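Local atomic coordinates of RagB/SusD domain protein (PDB entry 5J90), a protein that binds chitin and, as a SusD homolog, probably helps capture chitin chains at the cell surface of Flavobacterium johnsoniae. Residues 79-84 with 463-468; 115-120 with 166-171; 130-135 with 435-440; 180-185 with 194-199. One frame throughout, in Å; residues are numbered along the deposited sequence.

Contact 1 (79-84 with 463-468)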
loop_
_atom_site.group_PDB
_atom_site.type_symbol
_atom_site.label_atom_id
_atom_site.label_comp_id
_atom_site.label_asym_id
_atom_site.label_seq_id
_atom_site.Cartn_x
_atom_site.Cartn_y
_atom_site.Cartn_z
ATOM N N TYR A 79 -21.158 5.299 3.885
ATOM C CA TYR A 79 -20.143 4.755 2.982
ATOM C C TYR A 79 -20.668 4.407 1.589
ATOM O O TYR A 79 -20.062 3.608 0.869
ATOM C CB TYR A 79 -19.412 3.562 3.608
ATOM C CG TYR A 79 -18.665 3.875 4.896
ATOM C CD1 TYR A 79 -18.483 5.183 5.335
ATOM C CD2 TYR A 79 -18.131 2.849 5.672
ATOM C CE1 TYR A 79 -17.787 5.461 6.519
ATOM C CE2 TYR A 79 -17.432 3.115 6.845
ATOM C CZ TYR A 79 -17.262 4.419 7.263
ATOM O OH TYR A 79 -16.580 4.691 8.428
ATOM N N ALA A 80 -21.787 5.020 1.212
ATOM C CA ALA A 80 -22.225 5.045 -0.177
ATOM C C ALA A 80 -21.784 6.393 -0.736
ATOM O O ALA A 80 -22.487 7.397 -0.607
ATOM C CB ALA A 80 -23.756 4.872 -0.279
ATOM N N LEU A 81 -20.598 6.429 -1.331
ATOM C CA LEU A 81 -20.051 7.711 -1.762
ATOM C C LEU A 81 -20.911 8.297 -2.870
ATOM O O LEU A 81 -21.230 7.609 -3.847
ATOM C CB LEU A 81 -18.593 7.572 -2.216
ATOM C CG LEU A 81 -17.602 7.059 -1.164
ATOM C CD1 LEU A 81 -16.177 7.153 -1.691
ATOM C CD2 LEU A 81 -17.741 7.835 0.137
ATOM N N LEU A 82 -21.292 9.560 -2.711
ATOM C CA LEU A 82 -22.219 10.202 -3.646
ATOM C C LEU A 82 -21.480 11.125 -4.604
ATOM O O LEU A 82 -20.962 12.172 -4.204
ATOM C CB LEU A 82 -23.320 10.959 -2.894
ATOM C CG LEU A 82 -24.202 10.103 -1.975
ATOM C CD1 LEU A 82 -25.314 10.945 -1.355
ATOM C CD2 LEU A 82 -24.798 8.894 -2.706
ATOM N N ASP A 83 -21.418 10.725 -5.872
ATOM C CA ASP A 83 -20.664 11.486 -6.867
ATOM C C ASP A 83 -21.195 12.908 -7.026
ATOM O O ASP A 83 -20.435 13.830 -7.321
ATOM C CB ASP A 83 -20.682 10.785 -8.227
ATOM C CG ASP A 83 -19.860 9.502 -8.248
ATOM O OD1 ASP A 83 -19.346 9.060 -7.192
ATOM O OD2 ASP A 83 -19.748 8.911 -9.343
ATOM N N ASN A 84 -22.502 13.078 -6.832
ATOM C CA ASN A 84 -23.118 14.393 -6.952
ATOM C C ASN A 84 -22.706 15.337 -5.818
ATOM O O ASN A 84 -22.749 16.555 -5.966
ATOM C CB ASN A 84 -24.648 14.286 -7.057
ATOM C CG ASN A 84 -25.253 13.408 -5.978
ATOM O OD1 ASN A 84 -24.853 12.257 -5.798
ATOM N ND2 ASN A 84 -26.241 13.942 -5.261
ATOM N N PHE A 463 -12.020 -0.092 8.627
ATOM C CA PHE A 463 -11.079 0.944 8.213
ATOM C C PHE A 463 -11.723 2.179 7.606
ATOM O O PHE A 463 -11.079 3.217 7.479
ATOM C CB PHE A 463 -9.999 0.346 7.309
ATOM C CG PHE A 463 -9.189 -0.693 8.012
ATOM C CD1 PHE A 463 -8.166 -0.317 8.863
ATOM C CD2 PHE A 463 -9.500 -2.031 7.880
ATOM C CE1 PHE A 463 -7.433 -1.273 9.553
ATOM C CE2 PHE A 463 -8.765 -2.985 8.574
ATOM C CZ PHE A 463 -7.744 -2.593 9.405
ATOM N N GLY A 464 -12.995 2.067 7.253
ATOM C CA GLY A 464 -13.723 3.220 6.757
ATOM C C GLY A 464 -13.232 3.738 5.420
ATOM O O GLY A 464 -12.555 3.038 4.655
ATOM N N VAL A 465 -13.588 4.983 5.130
ATOM C CA VAL A 465 -13.294 5.567 3.828
ATOM C C VAL A 465 -11.820 5.932 3.736
ATOM O O VAL A 465 -11.302 6.705 4.556
ATOM C CB VAL A 465 -14.157 6.821 3.572
ATOM C CG1 VAL A 465 -13.882 7.356 2.180
ATOM C CG2 VAL A 465 -15.647 6.507 3.763
ATOM N N ARG A 466 -11.137 5.362 2.748
ATOM C CA ARG A 466 -9.704 5.615 2.578
ATOM C C ARG A 466 -9.437 6.702 1.534
ATOM O O ARG A 466 -8.372 7.318 1.532
ATOM C CB ARG A 466 -8.932 4.330 2.242
ATOM C CG ARG A 466 -9.224 3.159 3.178
ATOM C CD ARG A 466 -9.116 3.482 4.666
ATOM N NE ARG A 466 -7.735 3.706 5.102
ATOM C CZ ARG A 466 -7.346 3.728 6.376
ATOM N NH1 ARG A 466 -8.211 3.519 7.362
ATOM N NH2 ARG A 466 -6.074 3.936 6.677
ATOM N N ARG A 467 -10.397 6.929 0.634
ATOM C CA ARG A 467 -10.261 7.960 -0.397
ATOM C C ARG A 467 -11.617 8.206 -1.023
ATOM O O ARG A 467 -12.566 7.465 -0.768
ATOM C CB ARG A 467 -9.276 7.528 -1.498
ATOM C CG ARG A 467 -9.794 6.350 -2.332
ATOM C CD ARG A 467 -8.813 5.956 -3.424
ATOM N NE ARG A 467 -8.772 6.905 -4.545
ATOM C CZ ARG A 467 -9.550 6.829 -5.622
ATOM N NH1 ARG A 467 -10.490 5.890 -5.723
ATOM N NH2 ARG A 467 -9.378 7.701 -6.606
ATOM N N ILE A 468 -11.692 9.241 -1.860
ATOM C CA ILE A 468 -12.878 9.459 -2.684
ATOM C C ILE A 468 -12.534 9.099 -4.128
ATOM O O ILE A 468 -11.411 9.314 -4.598
ATOM C CB ILE A 468 -13.412 10.906 -2.538
ATOM C CG1 ILE A 468 -13.791 11.150 -1.075
ATOM C CG2 ILE A 468 -14.604 11.158 -3.476
ATOM C CD1 ILE A 468 -14.326 12.552 -0.780
HETATM O O HOH W 1 -14.593 6.668 7.217
#
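Two loops of the SusD-like fold meet here: the one leading into helix 83-108, where Leu82 is the N-cap residue, and the one between helices 432-442 and 472-477. Tyr79 and Val465 carry much of the contact. Their side chains cross obliquely, with Val465 CG2 3.5 Å from Tyr79 CD1 and almost as near to CE1. With Val465 CG1 anti to the backbone N (chi1 -177°), CG2 stands anti to the carbonyl carbon, beside the N, and is the methyl that meets the ring. The far end of the same ring rests on Gly464, whose CA is 3.6 Å from Tyr79 OH. Leu81 enters beside Tyr79. Its CD2 reaches Val465 CG2 only at 4.4 Å, and its CD1 packs against backbone, 3.7 Å from Arg467 O. That carbonyl oxygen is buried here and has no hydrogen-bond partner in the model. Trp60 of helix 57-60 packs against Leu81, Val465 and Ile468 and so joins both loops. No direct hydrogen bond links the two segments. A water bridges them instead: it accepts from Val465 N at 2.9 Å and also hydrogen-bonds to Tyr79 OH at 3.1 Å.

Contact 2 (115-120 with 166-171)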
loop_
_atom_site.group_PDB
_atom_site.type_symbol
_atom_site.label_atom_id
_atom_site.label_comp_id
_atom_site.label_asym_id
_atom_site.label_seq_id
_atom_site.Cartn_x
_atom_site.Cartn_y
_atom_site.Cartn_z
ATOM N N PHE A 115 5.813 37.128 -5.298
ATOM C CA PHE A 115 4.431 36.697 -5.498
ATOM C C PHE A 115 4.364 35.244 -5.970
ATOM O O PHE A 115 3.459 34.504 -5.581
ATOM C CB PHE A 115 3.697 37.625 -6.470
ATOM C CG PHE A 115 3.481 39.012 -5.930
ATOM C CD1 PHE A 115 2.568 39.242 -4.914
ATOM C CD2 PHE A 115 4.190 40.085 -6.439
ATOM C CE1 PHE A 115 2.369 40.517 -4.413
ATOM C CE2 PHE A 115 3.999 41.364 -5.943
ATOM C CZ PHE A 115 3.089 41.578 -4.929
ATOM N N TYR A 116 5.318 34.840 -6.799
ATOM C CA TYR A 116 5.401 33.444 -7.220
ATOM C C TYR A 116 5.586 32.542 -5.997
ATOM O O TYR A 116 4.873 31.556 -5.828
ATOM C CB TYR A 116 6.541 33.255 -8.221
ATOM C CG TYR A 116 6.796 31.820 -8.637
ATOM C CD1 TYR A 116 5.754 30.991 -9.043
ATOM C CD2 TYR A 116 8.084 31.304 -8.647
ATOM C CE1 TYR A 116 5.995 29.679 -9.439
ATOM C CE2 TYR A 116 8.335 29.998 -9.042
ATOM C CZ TYR A 116 7.286 29.192 -9.430
ATOM O OH TYR A 116 7.532 27.890 -9.819
ATOM N N ALA A 117 6.543 32.880 -5.145
ATOM C CA ALA A 117 6.782 32.117 -3.921
ATOM C C ALA A 117 5.530 31.989 -3.056
ATOM O O ALA A 117 5.188 30.895 -2.596
ATOM C CB ALA A 117 7.912 32.750 -3.117
ATOM N N LEU A 118 4.832 33.099 -2.837
ATOM C CA LEU A 118 3.641 33.072 -2.003
ATOM C C LEU A 118 2.563 32.202 -2.647
ATOM O O LEU A 118 1.852 31.462 -1.949
ATOM C CB LEU A 118 3.130 34.495 -1.726
ATOM C CG LEU A 118 4.086 35.272 -0.818
ATOM C CD1 LEU A 118 3.856 36.779 -0.948
ATOM C CD2 LEU A 118 3.931 34.837 0.635
ATOM N N SER A 119 2.445 32.273 -3.973
ATOM C CA SER A 119 1.459 31.451 -4.680
ATOM C C SER A 119 1.766 29.964 -4.512
ATOM O O SER A 119 0.837 29.160 -4.399
ATOM C CB SER A 119 1.346 31.823 -6.170
ATOM O OG SER A 119 2.420 31.311 -6.938
ATOM N N LEU A 120 3.048 29.603 -4.468
ATOM C CA LEU A 120 3.434 28.201 -4.284
ATOM C C LEU A 120 3.031 27.677 -2.908
ATOM O O LEU A 120 2.560 26.544 -2.769
ATOM C CB LEU A 120 4.936 28.009 -4.499
ATOM C CG LEU A 120 5.432 28.139 -5.942
ATOM C CD1 LEU A 120 6.947 28.036 -5.980
ATOM C CD2 LEU A 120 4.784 27.071 -6.827
ATOM N N ASP A 166 10.537 24.207 -1.231
ATOM C CA ASP A 166 11.960 24.586 -1.284
ATOM C C ASP A 166 12.139 25.910 -2.023
ATOM O O ASP A 166 12.837 26.804 -1.546
ATOM C CB ASP A 166 12.811 23.526 -2.002
ATOM C CG ASP A 166 12.960 22.240 -1.217
ATOM O OD1 ASP A 166 12.781 22.246 0.023
ATOM O OD2 ASP A 166 13.286 21.218 -1.872
ATOM N N THR A 167 11.514 26.024 -3.189
ATOM C CA THR A 167 11.614 27.234 -4.004
ATOM C C THR A 167 11.075 28.453 -3.256
ATOM O O THR A 167 11.737 29.500 -3.188
ATOM C CB THR A 167 10.853 27.048 -5.318
ATOM O OG1 THR A 167 11.472 25.995 -6.071
ATOM C CG2 THR A 167 10.865 28.329 -6.145
ATOM N N ALA A 168 9.890 28.314 -2.666
ATOM C CA ALA A 168 9.262 29.417 -1.938
ATOM C C ALA A 168 10.080 29.867 -0.727
ATOM O O ALA A 168 10.274 31.068 -0.498
ATOM C CB ALA A 168 7.859 29.033 -1.508
ATOM N N VAL A 169 10.549 28.905 0.057
ATOM C CA VAL A 169 11.333 29.212 1.248
ATOM C C VAL A 169 12.642 29.916 0.897
ATOM O O VAL A 169 13.023 30.893 1.551
ATOM C CB VAL A 169 11.597 27.937 2.088
ATOM C CG1 VAL A 169 12.681 28.191 3.126
ATOM C CG2 VAL A 169 10.313 27.479 2.765
ATOM N N ALA A 170 13.325 29.446 -0.141
ATOM C CA ALA A 170 14.590 30.068 -0.537
ATOM C C ALA A 170 14.366 31.499 -1.013
ATOM O O ALA A 170 15.107 32.405 -0.632
ATOM C CB ALA A 170 15.263 29.246 -1.617
ATOM N N GLU A 171 13.337 31.709 -1.826
ATOM C CA GLU A 171 13.065 33.030 -2.391
ATOM C C GLU A 171 12.708 34.044 -1.308
ATOM O O GLU A 171 13.271 35.149 -1.265
ATOM C CB GLU A 171 11.952 32.955 -3.443
ATOM C CG GLU A 171 11.591 34.303 -4.058
ATOM C CD GLU A 171 12.710 34.894 -4.897
ATOM O OE1 GLU A 171 13.444 34.118 -5.544
ATOM O OE2 GLU A 171 12.853 36.136 -4.914
#
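Ala117 and Ala168 meet at the tight part of this contact, where their CA atoms are 4.2 Å apart. The methyl of Ala168 sits against the backbone of the other helix, with CB 3.4 Å from Ala117 O. In return, Ala117 CB lies 3.8 Å from Ala168 CA. The two small side chains let the helix backbones come close. This is helix-helix packing within the largely helical SusD-like fold, between helix 113-134 and helix 154-177. Their axes, taken over these segments, approach to 8.4 Å at 138°, closer to antiparallel than to parallel. Leu118 and Val169 point away from the interface, and both pack on helix 196-213. The outer side is looser and is formed by the exposed Thr167. Its CG2, anti to the backbone N, touches Leu120 CD1 at 3.9 Å and Tyr116 CE2 at 4.2 Å. Leu120 CD1 also lies over one face of the Tyr116 ring, toward the rim, so leucine, tyrosine and threonine form a small apolar group. Thr167 OG1 bonds back to Ala163 O of its own helix. Beyond Ala168, Glu171 offers its CB and CG to Ala117 CB, both at 4.1 Å, while its carboxylate forms salt bridges with Arg175 and Lys174.

Contact 3 (130-135 with 435-440)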
loop_
_atom_site.group_PDB
_atom_site.type_symbol
_atom_site.label_atom_id
_atom_site.label_comp_id
_atom_site.label_asym_id
_atom_site.label_seq_id
_atom_site.Cartn_x
_atom_site.Cartn_y
_atom_site.Cartn_z
ATOM N N MET A 130 -6.258 18.057 -1.825
ATOM C CA MET A 130 -6.787 17.382 -3.004
ATOM C C MET A 130 -6.178 15.995 -3.197
ATOM O O MET A 130 -6.906 15.011 -3.346
ATOM C CB MET A 130 -6.553 18.247 -4.243
ATOM C CG MET A 130 -7.324 17.776 -5.482
ATOM S SD MET A 130 -9.110 18.127 -5.420
ATOM C CE MET A 130 -9.101 19.921 -5.532
ATOM N N THR A 131 -4.852 15.899 -3.183
ATOM C CA THR A 131 -4.256 14.579 -3.353
ATOM C C THR A 131 -4.511 13.665 -2.153
ATOM O O THR A 131 -4.693 12.456 -2.314
ATOM C CB THR A 131 -2.757 14.629 -3.724
ATOM O OG1 THR A 131 -2.254 13.291 -3.844
ATOM C CG2 THR A 131 -1.941 15.332 -2.652
ATOM N N ASP A 132 -4.586 14.237 -0.958
ATOM C CA ASP A 132 -4.909 13.425 0.207
ATOM C C ASP A 132 -6.314 12.841 0.140
ATOM O O ASP A 132 -6.605 11.842 0.796
ATOM C CB ASP A 132 -4.723 14.228 1.489
ATOM C CG ASP A 132 -3.269 14.469 1.818
ATOM O OD1 ASP A 132 -2.374 13.871 1.180
ATOM O OD2 ASP A 132 -3.029 15.267 2.745
ATOM N N THR A 133 -7.186 13.456 -0.658
ATOM C CA THR A 133 -8.556 12.987 -0.826
ATOM C C THR A 133 -8.690 11.945 -1.943
ATOM O O THR A 133 -9.343 10.924 -1.757
ATOM C CB THR A 133 -9.496 14.183 -1.074
ATOM O OG1 THR A 133 -9.474 15.030 0.085
ATOM C CG2 THR A 133 -10.917 13.735 -1.319
ATOM N N PHE A 134 -8.042 12.190 -3.084
ATOM C CA PHE A 134 -8.236 11.359 -4.275
ATOM C C PHE A 134 -7.093 10.399 -4.594
ATOM O O PHE A 134 -7.308 9.384 -5.276
ATOM C CB PHE A 134 -8.510 12.250 -5.502
ATOM C CG PHE A 134 -9.814 12.994 -5.425
ATOM C CD1 PHE A 134 -11.006 12.355 -5.733
ATOM C CD2 PHE A 134 -9.852 14.324 -5.017
ATOM C CE1 PHE A 134 -12.212 13.023 -5.631
ATOM C CE2 PHE A 134 -11.059 14.997 -4.912
ATOM C CZ PHE A 134 -12.236 14.345 -5.223
ATOM N N GLY A 135 -5.882 10.714 -4.127
ATOM C CA GLY A 135 -4.688 9.978 -4.528
ATOM C C GLY A 135 -4.036 10.657 -5.724
ATOM O O GLY A 135 -3.605 11.806 -5.634
ATOM N N ALA A 435 -7.583 15.920 10.226
ATOM C CA ALA A 435 -7.882 14.858 11.185
ATOM C C ALA A 435 -8.162 13.529 10.492
ATOM O O ALA A 435 -7.733 12.475 10.971
ATOM C CB ALA A 435 -9.067 15.260 12.085
ATOM N N TRP A 436 -8.890 13.576 9.373
ATOM C CA TRP A 436 -9.166 12.372 8.572
ATOM C C TRP A 436 -7.874 11.782 7.999
ATOM O O TRP A 436 -7.673 10.562 8.024
ATOM C CB TRP A 436 -10.172 12.696 7.451
ATOM C CG TRP A 436 -10.486 11.570 6.495
ATOM C CD1 TRP A 436 -10.815 10.278 6.811
ATOM C CD2 TRP A 436 -10.530 11.658 5.068
ATOM N NE1 TRP A 436 -11.045 9.553 5.658
ATOM C CE2 TRP A 436 -10.883 10.382 4.577
ATOM C CE3 TRP A 436 -10.311 12.700 4.154
ATOM C CZ2 TRP A 436 -11.000 10.116 3.208
ATOM C CZ3 TRP A 436 -10.437 12.439 2.797
ATOM C CH2 TRP A 436 -10.781 11.156 2.339
ATOM N N SER A 437 -6.992 12.635 7.493
ATOM C CA SER A 437 -5.709 12.139 6.991
ATOM C C SER A 437 -4.861 11.507 8.103
ATOM O O SER A 437 -4.305 10.423 7.927
ATOM C CB SER A 437 -4.956 13.257 6.274
ATOM O OG SER A 437 -5.689 13.647 5.126
ATOM N N ASP A 438 -4.775 12.171 9.254
ATOM C CA ASP A 438 -4.024 11.625 10.384
ATOM C C ASP A 438 -4.637 10.321 10.895
ATOM O O ASP A 438 -3.908 9.399 11.293
ATOM C CB ASP A 438 -3.980 12.661 11.507
ATOM C CG ASP A 438 -2.577 12.977 11.986
ATOM O OD1 ASP A 438 -1.567 12.624 11.333
ATOM O OD2 ASP A 438 -2.496 13.603 13.059
ATOM N N TYR A 439 -5.966 10.216 10.877
ATOM C CA TYR A 439 -6.640 9.001 11.314
ATOM C C TYR A 439 -6.333 7.859 10.354
ATOM O O TYR A 439 -6.081 6.726 10.770
ATOM C CB TYR A 439 -8.160 9.193 11.418
ATOM C CG TYR A 439 -8.859 7.886 11.703
ATOM C CD1 TYR A 439 -8.943 7.384 12.996
ATOM C CD2 TYR A 439 -9.401 7.125 10.667
ATOM C CE1 TYR A 439 -9.565 6.172 13.255
ATOM C CE2 TYR A 439 -10.022 5.916 10.916
ATOM C CZ TYR A 439 -10.101 5.444 12.211
ATOM O OH TYR A 439 -10.730 4.240 12.463
ATOM N N ARG A 440 -6.376 8.141 9.058
ATOM C CA ARG A 440 -6.032 7.101 8.093
ATOM C C ARG A 440 -4.600 6.609 8.319
ATOM O O ARG A 440 -4.344 5.399 8.351
ATOM C CB ARG A 440 -6.244 7.603 6.658
ATOM C CG ARG A 440 -7.718 7.676 6.249
ATOM C CD ARG A 440 -7.901 8.238 4.839
ATOM N NE ARG A 440 -7.616 9.675 4.785
ATOM C CZ ARG A 440 -7.353 10.331 3.659
ATOM N NH1 ARG A 440 -7.312 9.678 2.501
ATOM N NH2 ARG A 440 -7.102 11.633 3.688
HETATM O O HOH W 2 -5.340 16.170 3.956
#
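Arg440 points its guanidinium end-on at the backbone of Asp132, and both terminal nitrogens bind the same carbonyl oxygen. NH1 is 2.8 Å from Asp132 O, nearly along the C=O axis. NH2 is 2.9 Å from Asp132 O but comes from above the carbonyl plane. The oxygen itself lies in the guanidinium plane. The Arg440 chain bends at chi3 (-72°), and its NE lies 3.3 Å above the Trp436 ring, over the centre. The guanidinium and indole are thus layered within helix 432-442. Trp436 turns its rim to helix 113-134, with Thr133 OG1 in the indole plane, 3.9 Å from CZ3. That hydroxyl is hydrogen-bonded to Arg129 O of its own helix. The Thr133 and Trp436 side chains cross at about a right angle. Ser437 OG lies 3.8 Å from Asp132 CB, and a water joins this hydroxyl to Asp132 OD2. The two helices of this SusD-like core are well separated, with segment axes 10.9 Å apart at 50°, so polar side chains span the gap. Arg440 NH1 also binds Arg466 O, and Trp436 NE1 binds Val465 O. The Asp132 carboxylate is held by Arg213, Tyr158 and Trp501. A cationic group buried near the C-terminal end of helix 113-134 would probably be favoured by the carbonyls there. The Asp132 carboxylate, 5.5 Å from Arg440 NH2 at OD2, may add to this, though shared with Arg213.

Contact 4 (180-185 with 194-199)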
loop_
_atom_site.group_PDB
_atom_site.type_symbol
_atom_site.label_atom_id
_atom_site.label_comp_id
_atom_site.label_asym_id
_atom_site.label_seq_id
_atom_site.Cartn_x
_atom_site.Cartn_y
_atom_site.Cartn_z
ATOM N N GLU A 180 14.395 43.447 2.535
ATOM C CA GLU A 180 13.461 43.961 1.543
ATOM C C GLU A 180 12.050 44.055 2.119
ATOM O O GLU A 180 11.495 43.059 2.581
ATOM C CB GLU A 180 13.466 43.054 0.312
ATOM C CG GLU A 180 12.572 43.521 -0.811
ATOM C CD GLU A 180 12.575 42.557 -1.977
ATOM O OE1 GLU A 180 13.655 42.329 -2.561
ATOM O OE2 GLU A 180 11.497 42.021 -2.306
ATOM N N ALA A 181 11.471 45.250 2.090
ATOM C CA ALA A 181 10.126 45.452 2.622
ATOM C C ALA A 181 9.085 44.647 1.852
ATOM O O ALA A 181 9.165 44.522 0.631
ATOM C CB ALA A 181 9.761 46.933 2.622
ATOM N N SER A 182 8.106 44.109 2.576
ATOM C CA SER A 182 7.036 43.333 1.954
ATOM C C SER A 182 6.163 44.174 1.033
ATOM O O SER A 182 5.880 45.339 1.316
ATOM C CB SER A 182 6.145 42.681 3.010
ATOM O OG SER A 182 5.047 42.025 2.385
ATOM N N THR A 183 5.732 43.569 -0.067
ATOM C CA THR A 183 4.762 44.194 -0.952
ATOM C C THR A 183 3.465 43.385 -0.974
ATOM O O THR A 183 2.706 43.445 -1.942
ATOM C CB THR A 183 5.315 44.341 -2.385
ATOM O OG1 THR A 183 5.860 43.092 -2.833
ATOM C CG2 THR A 183 6.415 45.396 -2.417
ATOM N N PHE A 184 3.203 42.654 0.110
ATOM C CA PHE A 184 2.081 41.709 0.148
ATOM C C PHE A 184 0.992 42.037 1.175
ATOM O O PHE A 184 -0.060 41.408 1.178
ATOM C CB PHE A 184 2.617 40.285 0.383
ATOM C CG PHE A 184 1.620 39.180 0.095
ATOM C CD1 PHE A 184 1.077 39.017 -1.170
ATOM C CD2 PHE A 184 1.256 38.286 1.094
ATOM C CE1 PHE A 184 0.175 37.981 -1.434
ATOM C CE2 PHE A 184 0.361 37.252 0.834
ATOM C CZ PHE A 184 -0.186 37.109 -0.425
ATOM N N GLU A 185 1.215 43.023 2.042
ATOM C CA GLU A 185 0.251 43.248 3.122
ATOM C C GLU A 185 -1.184 43.504 2.638
ATOM O O GLU A 185 -2.130 42.924 3.168
ATOM C CB GLU A 185 0.690 44.364 4.085
ATOM C CG GLU A 185 -0.313 44.553 5.215
ATOM C CD GLU A 185 0.159 45.475 6.322
ATOM O OE1 GLU A 185 1.257 46.060 6.207
ATOM O OE2 GLU A 185 -0.586 45.606 7.315
ATOM N N GLY A 194 1.229 40.250 5.502
ATOM C CA GLY A 194 2.281 40.433 4.525
ATOM C C GLY A 194 3.686 40.056 4.968
ATOM O O GLY A 194 4.613 40.129 4.169
ATOM N N LYS A 195 3.846 39.631 6.220
ATOM C CA LYS A 195 5.180 39.333 6.753
ATOM C C LYS A 195 5.782 38.053 6.153
ATOM O O LYS A 195 5.302 36.942 6.422
ATOM C CB LYS A 195 5.133 39.213 8.275
ATOM C CG LYS A 195 6.500 39.179 8.941
ATOM C CD LYS A 195 6.374 39.174 10.455
ATOM C CE LYS A 195 7.735 39.353 11.113
ATOM N NZ LYS A 195 7.672 39.122 12.585
ATOM N N TYR A 196 6.831 38.210 5.356
ATOM C CA TYR A 196 7.438 37.070 4.675
ATOM C C TYR A 196 7.926 36.006 5.655
ATOM O O TYR A 196 7.803 34.808 5.386
ATOM C CB TYR A 196 8.602 37.514 3.791
ATOM C CG TYR A 196 8.227 38.389 2.607
ATOM C CD1 TYR A 196 6.935 38.414 2.095
ATOM C CD2 TYR A 196 9.186 39.194 2.002
ATOM C CE1 TYR A 196 6.609 39.228 0.998
ATOM C CE2 TYR A 196 8.874 40.003 0.923
ATOM C CZ TYR A 196 7.592 40.020 0.424
ATOM O OH TYR A 196 7.307 40.838 -0.655
ATOM N N GLU A 197 8.502 36.430 6.774
ATOM C CA GLU A 197 9.030 35.488 7.754
ATOM C C GLU A 197 7.937 34.550 8.282
ATOM O O GLU A 197 8.187 33.354 8.468
ATOM C CB GLU A 197 9.702 36.252 8.901
ATOM C CG GLU A 197 10.313 35.358 9.966
ATOM C CD GLU A 197 10.927 36.143 11.109
ATOM O OE1 GLU A 197 11.235 37.342 10.915
ATOM O OE2 GLU A 197 11.084 35.564 12.201
ATOM N N SER A 198 6.728 35.076 8.495
ATOM C CA SER A 198 5.624 34.249 8.970
ATOM C C SER A 198 5.148 33.279 7.889
ATOM O O SER A 198 4.763 32.146 8.186
ATOM C CB SER A 198 4.468 35.122 9.440
ATOM O OG SER A 198 4.886 35.898 10.551
ATOM N N TRP A 199 5.184 33.721 6.637
ATOM C CA TRP A 199 4.869 32.844 5.522
ATOM C C TRP A 199 5.898 31.712 5.397
ATOM O O TRP A 199 5.536 30.568 5.107
ATOM C CB TRP A 199 4.739 33.658 4.232
ATOM C CG TRP A 199 3.360 34.239 4.075
ATOM C CD1 TRP A 199 2.929 35.476 4.480
ATOM C CD2 TRP A 199 2.229 33.590 3.488
ATOM N NE1 TRP A 199 1.599 35.633 4.167
ATOM C CE2 TRP A 199 1.143 34.489 3.562
ATOM C CE3 TRP A 199 2.027 32.334 2.903
ATOM C CZ2 TRP A 199 -0.122 34.173 3.070
ATOM C CZ3 TRP A 199 0.769 32.022 2.416
ATOM C CH2 TRP A 199 -0.288 32.939 2.503
HETATM O O HOH W 3 9.086 42.688 -1.402
#
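Gly194 packs directly against the backbone of Phe184 and Glu185, its CA 3.7 Å from Glu185 N. The contact folds the loop between helix 154-177 and helix 196-213 of the SusD-like fold back onto the start of the latter. Gly194 O accepts a hydrogen bond of 2.6 Å from Ser182 OG. This hydroxyl lies anti to its own backbone N (chi1 175°). It also accepts from Phe184 N at 3.0 Å, which makes an ST turn. Lys195 is the N-cap residue of helix 196-213. Tyr196 then lays its ring beside the loop. Ser182 CB sits over one face in a CH-pi contact, 4.2 Å from the ring centroid, while Phe184 CB lies at the ring edge. Tyr196 OH accepts a nearly straight bond from Thr183 N, at 3.2 Å and 167°. It also donates to a water at 2.7 Å, and that water donates in turn to Glu180 OE2 and Ala181 O. Glu180 OE2 also forms a salt bridge with Arg175. One turn further on, Trp199 receives the edge of Phe184 on its face. The rings make an offset edge-to-face pair with planes at 79°, and Phe184 CE2 is 3.8 Å from Trp199 CZ2. Asp188 binds both Trp199 NE1 and Gly194 N. Ser182 OG joins Phe184 N to Gly194 O, and Tyr196 OH takes Thr183 N and passes its own proton to the water, so the loop is held through side-chain hydroxyls.

Contacts 2 and 3 share helix 113-134, one near its start and the other at its end, with centres about 24 Å apart. Contact 2 touches contact 4, where Leu118 packs on Phe184 and Trp199; their centres are about 12 Å apart. Contact 3 touches contact 1 at a similar centre spacing, through Arg440 to Arg466 and Thr133 to Ile468. The four form two pairs, and contacts 1 and 4 lie about 40 Å apart on opposite sides of the chain's centre. In sequence, the other three lie within the span of contact 1; contacts 2 and 3 alternate, and contact 4 follows contact 2. Contacts 1 and 3 tie the first part of the sequence to the last part.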